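Local structure of ribosome biogenesis GTPase A (Thermotoga maritima, 3CNL) at residues Ala36-Gly41 with Leu155-Phe160; Arg98-Leu103 with Asn144-Leu149; Ile184-Phe189 with Ser200-Phe205; Ala59-Thr64 with Ala240-Phe245. The protein binds GTP and is probably a GTPase required for a late step in the assembly of the 50S ribosomal subunit. All coordinates share one frame; numbering follows the deposited sequence.

Contact 1: residues Ala36-Gly41 with Leu155-Phe160; sequences ATSAYG and LYKNIF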
loop_
_atom_site.group_PDB
_atom_site.type_symbol
_atom_site.label_atom_id
_atom_site.label_comp_id
_atom_site.label_asym_id
_atom_site.label_seq_id
_atom_site.Cartn_x
_atom_site.Cartn_y
_atom_site.Cartn_z
ATOM N N ALA A 36 8.034 1.221 3.051
ATOM C CA ALA A 36 8.084 0.661 1.722
ATOM C C ALA A 36 7.110 1.359 0.804
ATOM O O ALA A 36 7.459 1.638 -0.343
ATOM C CB ALA A 36 7.832 -0.882 1.748
ATOM N N THR A 37 5.902 1.658 1.306
ATOM C CA THR A 37 4.820 2.242 0.497
ATOM C C THR A 37 4.726 3.786 0.580
ATOM O O THR A 37 3.717 4.373 0.191
ATOM C CB THR A 37 3.431 1.622 0.825
ATOM O OG1 THR A 37 3.118 1.826 2.210
ATOM C CG2 THR A 37 3.409 0.106 0.486
ATOM N N SER A 38 5.790 4.419 1.055
ATOM C CA SER A 38 5.864 5.871 1.122
ATOM C C SER A 38 6.078 6.388 -0.281
ATOM O O SER A 38 6.659 5.687 -1.116
ATOM C CB SER A 38 7.037 6.292 1.993
ATOM O OG SER A 38 8.248 6.148 1.287
ATOM N N ALA A 39 5.642 7.615 -0.553
ATOM C CA ALA A 39 5.782 8.170 -1.903
ATOM C C ALA A 39 7.120 8.881 -2.074
ATOM O O ALA A 39 7.169 10.043 -2.488
ATOM C CB ALA A 39 4.615 9.109 -2.227
ATOM N N TYR A 40 8.200 8.186 -1.733
ATOM C CA TYR A 40 9.561 8.690 -1.892
ATOM C C TYR A 40 9.820 8.960 -3.374
ATOM O O TYR A 40 9.435 8.165 -4.235
ATOM C CB TYR A 40 10.546 7.651 -1.373
ATOM C CG TYR A 40 11.796 8.201 -0.725
ATOM C CD1 TYR A 40 11.917 8.241 0.667
ATOM C CD2 TYR A 40 12.872 8.645 -1.490
ATOM C CE1 TYR A 40 13.077 8.725 1.287
ATOM C CE2 TYR A 40 14.035 9.136 -0.883
ATOM C CZ TYR A 40 14.131 9.174 0.510
ATOM O OH TYR A 40 15.275 9.658 1.126
ATOM N N GLY A 41 10.450 10.094 -3.669
ATOM C CA GLY A 41 10.732 10.471 -5.048
ATOM C C GLY A 41 10.029 11.751 -5.445
ATOM O O GLY A 41 10.627 12.612 -6.100
ATOM N N LEU A 155 2.272 6.347 -8.042
ATOM C CA LEU A 155 3.714 6.501 -7.937
ATOM C C LEU A 155 4.469 5.189 -8.161
ATOM O O LEU A 155 4.283 4.216 -7.432
ATOM C CB LEU A 155 4.072 7.097 -6.572
ATOM C CG LEU A 155 5.455 7.714 -6.323
ATOM C CD1 LEU A 155 6.413 6.745 -5.640
ATOM C CD2 LEU A 155 6.086 8.346 -7.582
ATOM N N TYR A 156 5.321 5.180 -9.181
ATOM C CA TYR A 156 6.234 4.070 -9.430
ATOM C C TYR A 156 7.619 4.505 -8.997
ATOM O O TYR A 156 8.184 5.440 -9.561
ATOM C CB TYR A 156 6.225 3.678 -10.908
ATOM C CG TYR A 156 4.837 3.457 -11.453
ATOM C CD1 TYR A 156 4.221 2.209 -11.373
ATOM C CD2 TYR A 156 4.133 4.501 -12.043
ATOM C CE1 TYR A 156 2.939 2.007 -11.875
ATOM C CE2 TYR A 156 2.851 4.309 -12.549
ATOM C CZ TYR A 156 2.261 3.064 -12.455
ATOM O OH TYR A 156 0.984 2.892 -12.957
ATOM N N LYS A 157 8.171 3.853 -7.982
ATOM C CA LYS A 157 9.440 4.310 -7.441
ATOM C C LYS A 157 10.620 3.378 -7.709
ATOM O O LYS A 157 10.434 2.239 -8.126
ATOM C CB LYS A 157 9.309 4.677 -5.959
ATOM C CG LYS A 157 9.193 3.546 -4.977
ATOM C CD LYS A 157 8.663 4.114 -3.665
ATOM C CE LYS A 157 9.174 3.332 -2.497
ATOM N NZ LYS A 157 8.672 3.881 -1.218
ATOM N N ASN A 158 11.826 3.900 -7.477
ATOM C CA ASN A 158 13.084 3.197 -7.743
ATOM C C ASN A 158 13.346 2.110 -6.712
ATOM O O ASN A 158 13.453 2.390 -5.514
ATOM C CB ASN A 158 14.252 4.204 -7.792
ATOM C CG ASN A 158 15.615 3.567 -7.491
ATOM O OD1 ASN A 158 16.180 2.818 -8.306
ATOM N ND2 ASN A 158 16.161 3.889 -6.321
ATOM N N ILE A 159 13.442 0.868 -7.175
ATOM C CA ILE A 159 13.765 -0.229 -6.280
ATOM C C ILE A 159 15.234 -0.595 -6.418
ATOM O O ILE A 159 15.635 -1.291 -7.345
ATOM C CB ILE A 159 12.863 -1.456 -6.490
ATOM C CG1 ILE A 159 11.397 -1.045 -6.389
ATOM C CG2 ILE A 159 13.183 -2.498 -5.435
ATOM C CD1 ILE A 159 10.505 -1.736 -7.355
ATOM N N PHE A 160 16.020 -0.097 -5.479
ATOM C CA PHE A 160 17.453 -0.310 -5.438
ATOM C C PHE A 160 17.781 -1.518 -4.559
ATOM O O PHE A 160 18.790 -2.197 -4.774
ATOM C CB PHE A 160 18.130 0.944 -4.877
ATOM C CG PHE A 160 17.578 1.387 -3.547
ATOM C CD1 PHE A 160 18.384 1.396 -2.416
ATOM C CD2 PHE A 160 16.240 1.780 -3.424
ATOM C CE1 PHE A 160 17.876 1.792 -1.178
ATOM C CE2 PHE A 160 15.717 2.182 -2.198
ATOM C CZ PHE A 160 16.533 2.186 -1.068
HETATM O O HOH W 1 11.502 6.846 -5.840
#

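Contact 2: residues Arg98-Leu103 with Asn144-Leu149; sequences RLARVL and NGVKIL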
loop_
_atom_site.group_PDB
_atom_site.type_symbol
_atom_site.label_atom_id
_atom_site.label_comp_id
_atom_site.label_asym_id
_atom_site.label_seq_id
_atom_site.Cartn_x
_atom_site.Cartn_y
_atom_site.Cartn_z
ATOM N N ARG A 98 -11.331 24.377 4.511
ATOM C CA ARG A 98 -12.347 24.890 3.569
ATOM C C ARG A 98 -11.807 25.124 2.161
ATOM O O ARG A 98 -12.517 24.935 1.171
ATOM C CB ARG A 98 -13.015 26.189 4.094
ATOM C CG ARG A 98 -12.046 27.340 4.357
ATOM C CD ARG A 98 -12.725 28.710 4.587
ATOM N NE ARG A 98 -11.707 29.751 4.769
ATOM C CZ ARG A 98 -11.955 31.033 5.052
ATOM N NH1 ARG A 98 -10.943 31.887 5.192
ATOM N NH2 ARG A 98 -13.197 31.467 5.200
ATOM N N LEU A 99 -10.556 25.527 2.064
ATOM C CA LEU A 99 -9.968 25.817 0.760
ATOM C C LEU A 99 -9.303 24.612 0.092
ATOM O O LEU A 99 -8.679 24.772 -0.953
ATOM C CB LEU A 99 -8.924 26.944 0.891
ATOM C CG LEU A 99 -9.432 28.285 1.380
ATOM C CD1 LEU A 99 -8.337 29.292 1.092
ATOM C CD2 LEU A 99 -10.769 28.651 0.665
ATOM N N ALA A 100 -9.436 23.415 0.685
ATOM C CA ALA A 100 -8.674 22.244 0.221
ATOM C C ALA A 100 -9.052 21.845 -1.197
ATOM O O ALA A 100 -10.229 21.839 -1.575
ATOM C CB ALA A 100 -8.845 21.040 1.177
ATOM N N ARG A 101 -8.023 21.550 -1.979
ATOM C CA ARG A 101 -8.164 20.906 -3.274
ATOM C C ARG A 101 -7.189 19.744 -3.206
ATOM O O ARG A 101 -5.999 19.945 -3.059
ATOM C CB ARG A 101 -7.793 21.860 -4.395
ATOM C CG ARG A 101 -8.595 23.133 -4.371
ATOM C CD ARG A 101 -7.865 24.229 -5.131
ATOM N NE ARG A 101 -8.328 24.275 -6.510
ATOM C CZ ARG A 101 -9.516 24.754 -6.878
ATOM N NH1 ARG A 101 -10.388 25.240 -5.968
ATOM N NH2 ARG A 101 -9.839 24.744 -8.159
ATOM N N VAL A 102 -7.715 18.531 -3.280
ATOM C CA VAL A 102 -6.972 17.367 -2.827
ATOM C C VAL A 102 -6.584 16.427 -3.977
ATOM O O VAL A 102 -7.399 16.132 -4.848
ATOM C CB VAL A 102 -7.788 16.608 -1.726
ATOM C CG1 VAL A 102 -7.033 15.399 -1.191
ATOM C CG2 VAL A 102 -8.178 17.561 -0.569
ATOM N N LEU A 103 -5.331 15.978 -3.963
ATOM C CA LEU A 103 -4.896 14.843 -4.783
ATOM C C LEU A 103 -4.674 13.637 -3.875
ATOM O O LEU A 103 -3.970 13.708 -2.861
ATOM C CB LEU A 103 -3.607 15.156 -5.560
ATOM C CG LEU A 103 -2.921 13.998 -6.320
ATOM C CD1 LEU A 103 -3.691 13.548 -7.564
ATOM C CD2 LEU A 103 -1.471 14.321 -6.712
ATOM N N ASN A 144 -19.308 20.394 2.156
ATOM C CA ASN A 144 -18.751 21.691 2.567
ATOM C C ASN A 144 -17.925 22.449 1.515
ATOM O O ASN A 144 -17.285 23.461 1.823
ATOM C CB ASN A 144 -17.918 21.521 3.841
ATOM C CG ASN A 144 -16.605 20.740 3.618
ATOM O OD1 ASN A 144 -15.793 20.638 4.540
ATOM N ND2 ASN A 144 -16.395 20.199 2.416
ATOM N N GLY A 145 -17.909 21.956 0.285
ATOM C CA GLY A 145 -17.167 22.620 -0.789
ATOM C C GLY A 145 -15.781 22.100 -1.144
ATOM O O GLY A 145 -15.279 22.397 -2.242
ATOM N N VAL A 146 -15.134 21.351 -0.250
ATOM C CA VAL A 146 -13.783 20.858 -0.597
ATOM C C VAL A 146 -13.746 20.006 -1.875
ATOM O O VAL A 146 -14.641 19.180 -2.115
ATOM C CB VAL A 146 -12.906 20.279 0.594
ATOM C CG1 VAL A 146 -13.554 20.390 1.947
ATOM C CG2 VAL A 146 -12.324 18.874 0.277
ATOM N N LYS A 147 -12.747 20.262 -2.716
ATOM C CA LYS A 147 -12.649 19.604 -4.013
ATOM C C LYS A 147 -11.642 18.454 -3.965
ATOM O O LYS A 147 -10.528 18.631 -3.470
ATOM C CB LYS A 147 -12.209 20.617 -5.072
ATOM C CG LYS A 147 -13.336 21.473 -5.613
ATOM C CD LYS A 147 -12.818 22.436 -6.645
ATOM C CE LYS A 147 -13.936 23.291 -7.193
ATOM N NZ LYS A 147 -14.494 24.183 -6.131
ATOM N N ILE A 148 -12.042 17.283 -4.469
ATOM C CA ILE A 148 -11.117 16.139 -4.595
ATOM C C ILE A 148 -11.031 15.630 -6.049
ATOM O O ILE A 148 -12.066 15.368 -6.660
ATOM C CB ILE A 148 -11.465 15.011 -3.564
ATOM C CG1 ILE A 148 -11.491 15.610 -2.142
ATOM C CG2 ILE A 148 -10.425 13.857 -3.628
ATOM C CD1 ILE A 148 -12.306 14.832 -1.120
ATOM N N LEU A 149 -9.816 15.553 -6.611
ATOM C CA LEU A 149 -9.598 14.957 -7.946
ATOM C C LEU A 149 -10.108 13.527 -7.994
ATOM O O LEU A 149 -9.788 12.732 -7.113
ATOM C CB LEU A 149 -8.119 14.980 -8.337
ATOM C CG LEU A 149 -7.521 16.332 -8.728
ATOM C CD1 LEU A 149 -6.023 16.251 -8.878
ATOM C CD2 LEU A 149 -8.152 16.851 -10.023
HETATM O O HOH W 2 -15.053 24.587 0.857
#

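Contact 3: residues Ile184-Phe189 with Ser200-Phe205; sequences IFERAF and SSFSEF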
loop_
_atom_site.group_PDB
_atom_site.type_symbol
_atom_site.label_atom_id
_atom_site.label_comp_id
_atom_site.label_asym_id
_atom_site.label_seq_id
_atom_site.Cartn_x
_atom_site.Cartn_y
_atom_site.Cartn_z
ATOM N N ILE A 184 14.768 -12.090 -3.878
ATOM C CA ILE A 184 13.666 -11.220 -3.497
ATOM C C ILE A 184 12.460 -12.021 -2.994
ATOM O O ILE A 184 11.840 -11.627 -2.001
ATOM C CB ILE A 184 13.284 -10.268 -4.654
ATOM C CG1 ILE A 184 14.424 -9.288 -4.898
ATOM C CG2 ILE A 184 11.953 -9.549 -4.346
ATOM C CD1 ILE A 184 14.300 -8.476 -6.204
ATOM N N PHE A 185 12.138 -13.145 -3.653
ATOM C CA PHE A 185 11.128 -14.068 -3.123
ATOM C C PHE A 185 11.513 -14.628 -1.777
ATOM O O PHE A 185 10.687 -14.687 -0.879
ATOM C CB PHE A 185 10.823 -15.235 -4.072
ATOM C CG PHE A 185 10.226 -14.823 -5.381
ATOM C CD1 PHE A 185 9.065 -14.053 -5.426
ATOM C CD2 PHE A 185 10.816 -15.227 -6.580
ATOM C CE1 PHE A 185 8.507 -13.680 -6.641
ATOM C CE2 PHE A 185 10.260 -14.873 -7.822
ATOM C CZ PHE A 185 9.111 -14.083 -7.847
ATOM N N GLU A 186 12.763 -15.054 -1.639
ATOM C CA GLU A 186 13.265 -15.549 -0.360
ATOM C C GLU A 186 13.185 -14.504 0.768
ATOM O O GLU A 186 12.735 -14.827 1.882
ATOM C CB GLU A 186 14.674 -16.101 -0.528
ATOM C CG GLU A 186 14.689 -17.323 -1.441
ATOM C CD GLU A 186 16.075 -17.819 -1.793
ATOM O OE1 GLU A 186 16.179 -19.005 -2.156
ATOM O OE2 GLU A 186 17.055 -17.043 -1.755
ATOM N N ARG A 187 13.601 -13.266 0.479
ATOM C CA ARG A 187 13.507 -12.137 1.423
ATOM C C ARG A 187 12.064 -11.917 1.879
ATOM O O ARG A 187 11.783 -11.764 3.061
ATOM C CB ARG A 187 13.959 -10.849 0.725
ATOM C CG ARG A 187 14.799 -9.859 1.528
ATOM C CD ARG A 187 14.166 -9.117 2.672
ATOM N NE ARG A 187 14.549 -9.722 3.942
ATOM C CZ ARG A 187 14.421 -9.188 5.156
ATOM N NH1 ARG A 187 14.777 -9.911 6.206
ATOM N NH2 ARG A 187 13.945 -7.964 5.347
ATOM N N ALA A 188 11.163 -11.837 0.917
ATOM C CA ALA A 188 9.732 -11.664 1.207
ATOM C C ALA A 188 9.209 -12.788 2.086
ATOM O O ALA A 188 8.465 -12.538 3.030
ATOM C CB ALA A 188 8.932 -11.608 -0.091
ATOM N N PHE A 189 9.563 -14.028 1.763
ATOM C CA PHE A 189 9.147 -15.159 2.607
ATOM C C PHE A 189 9.747 -15.032 4.022
ATOM O O PHE A 189 9.047 -15.215 5.007
ATOM C CB PHE A 189 9.501 -16.526 1.968
ATOM C CG PHE A 189 9.074 -17.696 2.802
ATOM C CD1 PHE A 189 7.721 -17.980 2.975
ATOM C CD2 PHE A 189 10.012 -18.486 3.453
ATOM C CE1 PHE A 189 7.312 -19.057 3.785
ATOM C CE2 PHE A 189 9.614 -19.558 4.255
ATOM C CZ PHE A 189 8.270 -19.844 4.413
ATOM N N SER A 200 10.463 -22.456 8.595
ATOM C CA SER A 200 10.455 -23.562 7.628
ATOM C C SER A 200 11.358 -23.081 6.489
ATOM O O SER A 200 11.517 -21.878 6.323
ATOM C CB SER A 200 9.040 -23.848 7.108
ATOM O OG SER A 200 8.593 -22.810 6.233
ATOM N N SER A 201 11.943 -23.978 5.699
ATOM C CA SER A 201 12.722 -23.491 4.558
ATOM C C SER A 201 11.785 -22.971 3.449
ATOM O O SER A 201 10.643 -23.411 3.318
ATOM C CB SER A 201 13.712 -24.533 4.035
ATOM O OG SER A 201 13.168 -25.291 2.970
ATOM N N PHE A 202 12.279 -22.004 2.693
ATOM C CA PHE A 202 11.590 -21.445 1.535
ATOM C C PHE A 202 11.145 -22.546 0.569
ATOM O O PHE A 202 9.970 -22.628 0.189
ATOM C CB PHE A 202 12.537 -20.446 0.841
ATOM C CG PHE A 202 12.024 -19.916 -0.458
ATOM C CD1 PHE A 202 11.215 -18.788 -0.486
ATOM C CD2 PHE A 202 12.345 -20.548 -1.662
ATOM C CE1 PHE A 202 10.736 -18.287 -1.692
ATOM C CE2 PHE A 202 11.856 -20.070 -2.871
ATOM C CZ PHE A 202 11.054 -18.927 -2.891
ATOM N N SER A 203 12.094 -23.389 0.181
ATOM C CA SER A 203 11.850 -24.480 -0.754
ATOM C C SER A 203 10.769 -25.443 -0.283
ATOM O O SER A 203 9.876 -25.797 -1.063
ATOM C CB SER A 203 13.162 -25.225 -1.054
ATOM O OG SER A 203 13.978 -24.391 -1.867
ATOM N N GLU A 204 10.824 -25.845 0.985
ATOM C CA GLU A 204 9.822 -26.745 1.542
ATOM C C GLU A 204 8.444 -26.102 1.640
ATOM O O GLU A 204 7.427 -26.761 1.389
ATOM C CB GLU A 204 10.224 -27.195 2.937
ATOM C CG GLU A 204 11.377 -28.207 3.007
ATOM C CD GLU A 204 11.812 -28.481 4.439
ATOM O OE1 GLU A 204 10.958 -28.426 5.349
ATOM O OE2 GLU A 204 13.018 -28.748 4.666
ATOM N N PHE A 205 8.403 -24.831 2.054
ATOM C CA PHE A 205 7.133 -24.136 2.200
ATOM C C PHE A 205 6.372 -24.071 0.874
ATOM O O PHE A 205 5.171 -24.365 0.829
ATOM C CB PHE A 205 7.325 -22.718 2.773
ATOM C CG PHE A 205 6.033 -21.988 2.978
ATOM C CD1 PHE A 205 5.343 -22.103 4.180
ATOM C CD2 PHE A 205 5.470 -21.223 1.946
ATOM C CE1 PHE A 205 4.115 -21.430 4.361
ATOM C CE2 PHE A 205 4.258 -20.571 2.117
ATOM C CZ PHE A 205 3.578 -20.672 3.336
#

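Contact 4: residues Ala59-Thr64 with Ala240-Phe245; sequences ADEKTT and AGRVSF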
loop_
_atom_site.group_PDB
_atom_site.type_symbol
_atom_site.label_atom_id
_atom_site.label_comp_id
_atom_site.label_asym_id
_atom_site.label_seq_id
_atom_site.Cartn_x
_atom_site.Cartn_y
_atom_site.Cartn_z
ATOM N N ALA A 59 -3.662 -5.521 9.058
ATOM C CA ALA A 59 -2.353 -5.188 9.636
ATOM C C ALA A 59 -2.297 -5.589 11.100
ATOM O O ALA A 59 -3.324 -5.651 11.767
ATOM C CB ALA A 59 -2.087 -3.684 9.520
ATOM N N ASP A 60 -1.087 -5.819 11.607
ATOM C CA ASP A 60 -0.900 -6.033 13.046
ATOM C C ASP A 60 -1.164 -4.749 13.838
ATOM O O ASP A 60 -0.409 -3.782 13.736
ATOM C CB ASP A 60 0.506 -6.526 13.342
ATOM C CG ASP A 60 0.725 -6.745 14.812
ATOM O OD1 ASP A 60 1.561 -6.020 15.401
ATOM O OD2 ASP A 60 0.015 -7.613 15.380
ATOM N N GLU A 61 -2.220 -4.772 14.656
ATOM C CA GLU A 61 -2.705 -3.595 15.381
ATOM C C GLU A 61 -1.650 -2.931 16.267
ATOM O O GLU A 61 -1.530 -1.709 16.287
ATOM C CB GLU A 61 -3.963 -3.939 16.180
ATOM C CG GLU A 61 -5.130 -4.334 15.291
ATOM C CD GLU A 61 -6.472 -4.177 15.967
ATOM O OE1 GLU A 61 -6.732 -4.914 16.926
ATOM O OE2 GLU A 61 -7.285 -3.323 15.540
ATOM N N LYS A 62 -0.858 -3.741 16.956
ATOM C CA LYS A 62 0.238 -3.250 17.779
ATOM C C LYS A 62 1.284 -2.470 16.966
ATOM O O LYS A 62 1.725 -1.398 17.368
ATOM C CB LYS A 62 0.879 -4.433 18.494
ATOM C CG LYS A 62 1.855 -4.074 19.606
ATOM C CD LYS A 62 2.558 -5.326 20.126
ATOM C CE LYS A 62 3.446 -5.992 19.045
ATOM N NZ LYS A 62 2.705 -6.633 17.886
ATOM N N THR A 63 1.669 -3.021 15.819
ATOM C CA THR A 63 2.654 -2.402 14.931
ATOM C C THR A 63 2.088 -1.101 14.308
ATOM O O THR A 63 2.805 -0.114 14.178
ATOM C CB THR A 63 3.058 -3.402 13.828
ATOM O OG1 THR A 63 3.392 -4.663 14.426
ATOM C CG2 THR A 63 4.250 -2.895 13.031
ATOM N N THR A 64 0.810 -1.113 13.934
ATOM C CA THR A 64 0.153 0.090 13.399
ATOM C C THR A 64 0.193 1.235 14.405
ATOM O O THR A 64 0.551 2.351 14.046
ATOM C CB THR A 64 -1.295 -0.151 12.963
ATOM O OG1 THR A 64 -1.329 -1.151 11.934
ATOM C CG2 THR A 64 -1.924 1.156 12.416
ATOM N N ALA A 240 -3.558 -14.429 4.650
ATOM C CA ALA A 240 -2.514 -15.273 5.216
ATOM C C ALA A 240 -2.166 -14.863 6.648
ATOM O O ALA A 240 -1.083 -15.189 7.139
ATOM C CB ALA A 240 -1.269 -15.249 4.318
ATOM N N GLY A 241 -3.100 -14.168 7.302
ATOM C CA GLY A 241 -2.925 -13.616 8.643
ATOM C C GLY A 241 -2.891 -12.090 8.738
ATOM O O GLY A 241 -2.406 -11.430 7.812
ATOM N N ARG A 242 -3.410 -11.551 9.856
ATOM C CA ARG A 242 -3.234 -10.139 10.275
ATOM C C ARG A 242 -1.773 -9.937 10.643
ATOM O O ARG A 242 -1.351 -10.251 11.750
ATOM C CB ARG A 242 -4.067 -9.794 11.514
ATOM C CG ARG A 242 -5.233 -8.831 11.341
ATOM C CD ARG A 242 -5.615 -8.182 12.680
ATOM N NE ARG A 242 -7.004 -7.722 12.698
ATOM C CZ ARG A 242 -7.392 -6.452 12.640
ATOM N NH1 ARG A 242 -6.505 -5.475 12.566
ATOM N NH2 ARG A 242 -8.683 -6.163 12.638
ATOM N N VAL A 243 -1.005 -9.406 9.709
ATOM C CA VAL A 243 0.444 -9.463 9.773
ATOM C C VAL A 243 0.985 -8.143 9.190
ATOM O O VAL A 243 0.474 -7.686 8.191
ATOM C CB VAL A 243 0.929 -10.710 8.961
ATOM C CG1 VAL A 243 2.266 -10.505 8.356
ATOM C CG2 VAL A 243 0.964 -11.963 9.860
ATOM N N SER A 244 1.966 -7.520 9.852
ATOM C CA SER A 244 2.686 -6.368 9.305
ATOM C C SER A 244 4.105 -6.755 8.886
ATOM O O SER A 244 4.601 -7.809 9.278
ATOM C CB SER A 244 2.719 -5.206 10.302
ATOM O OG SER A 244 1.426 -4.673 10.503
ATOM N N PHE A 245 4.761 -5.911 8.089
ATOM C CA PHE A 245 6.024 -6.311 7.456
ATOM C C PHE A 245 7.189 -5.405 7.799
ATOM O O PHE A 245 8.318 -5.694 7.403
ATOM C CB PHE A 245 5.873 -6.421 5.924
ATOM C CG PHE A 245 4.608 -7.145 5.473
ATOM C CD1 PHE A 245 4.398 -8.485 5.794
ATOM C CD2 PHE A 245 3.668 -6.495 4.692
ATOM C CE1 PHE A 245 3.248 -9.147 5.383
ATOM C CE2 PHE A 245 2.519 -7.147 4.266
ATOM C CZ PHE A 245 2.299 -8.472 4.621
HETATM O O HOH W 3 1.213 -2.114 11.022
#

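Contact 1: residues Ala36-Gly41 with Leu155-Phe160
K157 stands in what corresponds to the start of switch II of this circularly permuted GTPase, just past the DxxG motif that ends at G153, and it reaches into the turn formed by A36-G41. Both segments are loops, one following strand 24-30 and the other following strand 147-154, so the contact ties together the C-terminal sides of two strands of the nucleotide-binding sheet. The lysine does most of the work. Its CG sits between its own N and carbonyl carbon (chi1 74°), and the chain beyond runs extended, carrying the amine into the curl of the turn. There NZ donates to two backbone carbonyls: A36 O at 2.7 Å, approached from well above the carbonyl plane, and S38 O at 2.7 Å, where the tilt is only 22°. CE is drawn in as well, 3.2 Å from A36 O. Two carbonyl dipoles facing one amine would be expected to stabilise its positive charge. The hydroxyl of S38 bonds to F35 O. Beside the lysine, L155 points toward the turn, and its CD1 packs 3.6 Å from Y40 O and 4.0 Å from A39 CA. E27 accepts from A39 N, while L155 is fixed by backbone bonding to G106. A water donates to Y40 O and accepts weakly from N158 N, bridging the loops. A39 is the centre of an inverse gamma turn, whose weak closing bond runs from Y40 N to S38 O at 3.0 Å, so the oxygen taken by K157 NZ serves two donors.

Contact 2: residues Arg98-Leu103 with Asn144-Leu149
The carbonyl oxygen of K147 accepts V102 N at 2.8 Å and has a weaker CA-H...O contact from R101 CA at 3.3 Å. This is parallel pairing of strands 101-106 and 147-154 in the central sheet of the G domain, where the first strand leads toward the P-loop and the second toward G153 of the GTP site. The ladder continues on both sides of that carbonyl, with K147 N donating to A100 O and L149 N to V102 O. On one face the side chains of R101 and K147 run alongside each other in the same direction. K147 CD rests over a face of the guanidinium, 3.8 Å from R101 NH1, while the two like charges stay 4.2 Å apart at NH1 and NZ. W139 of strand 139-141 makes a cation-pi contact with R101. On the other face V102 and I148 pack flank to flank, V102 CB meeting I148 CG1 at 3.9 Å, and T24 and V26 pack on V102 from the next strand. Where the segments enter the sheet, a water donates both to R98 O at 2.6 Å and to N144 O at 2.7 Å.

Contact 3: residues Ile184-Phe189 with Ser200-Phe205
F189 reaches from helix 182-196 to the start of helix 202-212, its ring meeting F205, S200 and the backbone of F202. CG is anti to the backbone N (chi1 -179°), directed at the second helix; CE1 lies over one face of the F205 ring, offset toward the rim, 3.3 Å from F205 CG. The two ring planes are inclined at 42°, neither stacked nor edge-to-face. S200 OG comes to the edge of the F189 ring, 3.5 Å from CZ. F202 reaches back the other way: its CD1 meets F189 CB at 3.8 Å, its CE1 meets F185 CB at 3.9 Å, and E186 CG sits over the centre of its ring in a CH-pi contact, 3.8 Å from the centroid. An alanine at F189 would probably open a gap over the F205 face and beside S200, leaving the F205 ring freer to turn. Behind this shell, S201 caps the second helix, its OG accepting from E204 N at 3.1 Å, which fixes the first turn that bears F202 and F205. F206 then meets the F189 ring edge-to-face. The contact thus joins consecutive helices 182-196 and 202-212, while helix 224-236 adds L228 against F185 and F202, and F231 against the F205 ring.

Contact 4: residues Ala59-Thr64 with Ala240-Phe245
S244 OG accepts the backbone N-H of D60 at 3.0 Å, a somewhat bent bond with 140° at the hydrogen. The same hydroxyl lies 2.6 Å from a water that also bonds T64 OG1, so the serine has partners on both the amide and the solvent molecule. S244 CB packs against T63 CG2, and S244 O is taken by S195 OG of helix 182-196. One residue back, A59 O accepts from R242 NH1 at 3.3 Å, with the oxygen near the guanidinium plane. E61 covers one face of that guanidinium with its CD. Its OE2 stands 3.8 Å from NH1, a long salt bridge of charges alone, since no N-H points at it. D60 is the N-cap of helix 61-73. Its CG is anti to the backbone N (chi1 180°), and OD1 accepts T63 N at 3.0 Å from above the carboxylate plane, as well as K62 NZ at 2.8 Å on its syn side in a salt bridge. An alanine at D60 would probably leave T63 N without its capping acceptor and the charge of K62 without its mate. V243 adds backbone bonding to I58. The arrangement is a classic helix N-cap, set three residues after D57, the last residue of the NKxD motif that binds GTP, and it ties this end of the G domain to the C-terminal loop that follows helix 224-236.

In the fold
Contacts 1 and 2 are buried within the G domain and share one path: strand 147-154 pairs in contact 2, and the loop it runs into makes contact 1. Chemistry follows place. Regular sheet bonding serves the strands, whereas in contact 1 a lysine supplies the direct hydrogen bonds, to two backbone carbonyls. Contact 3 is a surface contact of aromatic packing with no hydrogen bond across it, and its centre lies about 45 Å from that of contact 2, on the opposite side of the chain's centre. Contact 4, partly buried and polar, connects the two regions; helix 182-196, used in contact 3, also backs its C-terminal segment.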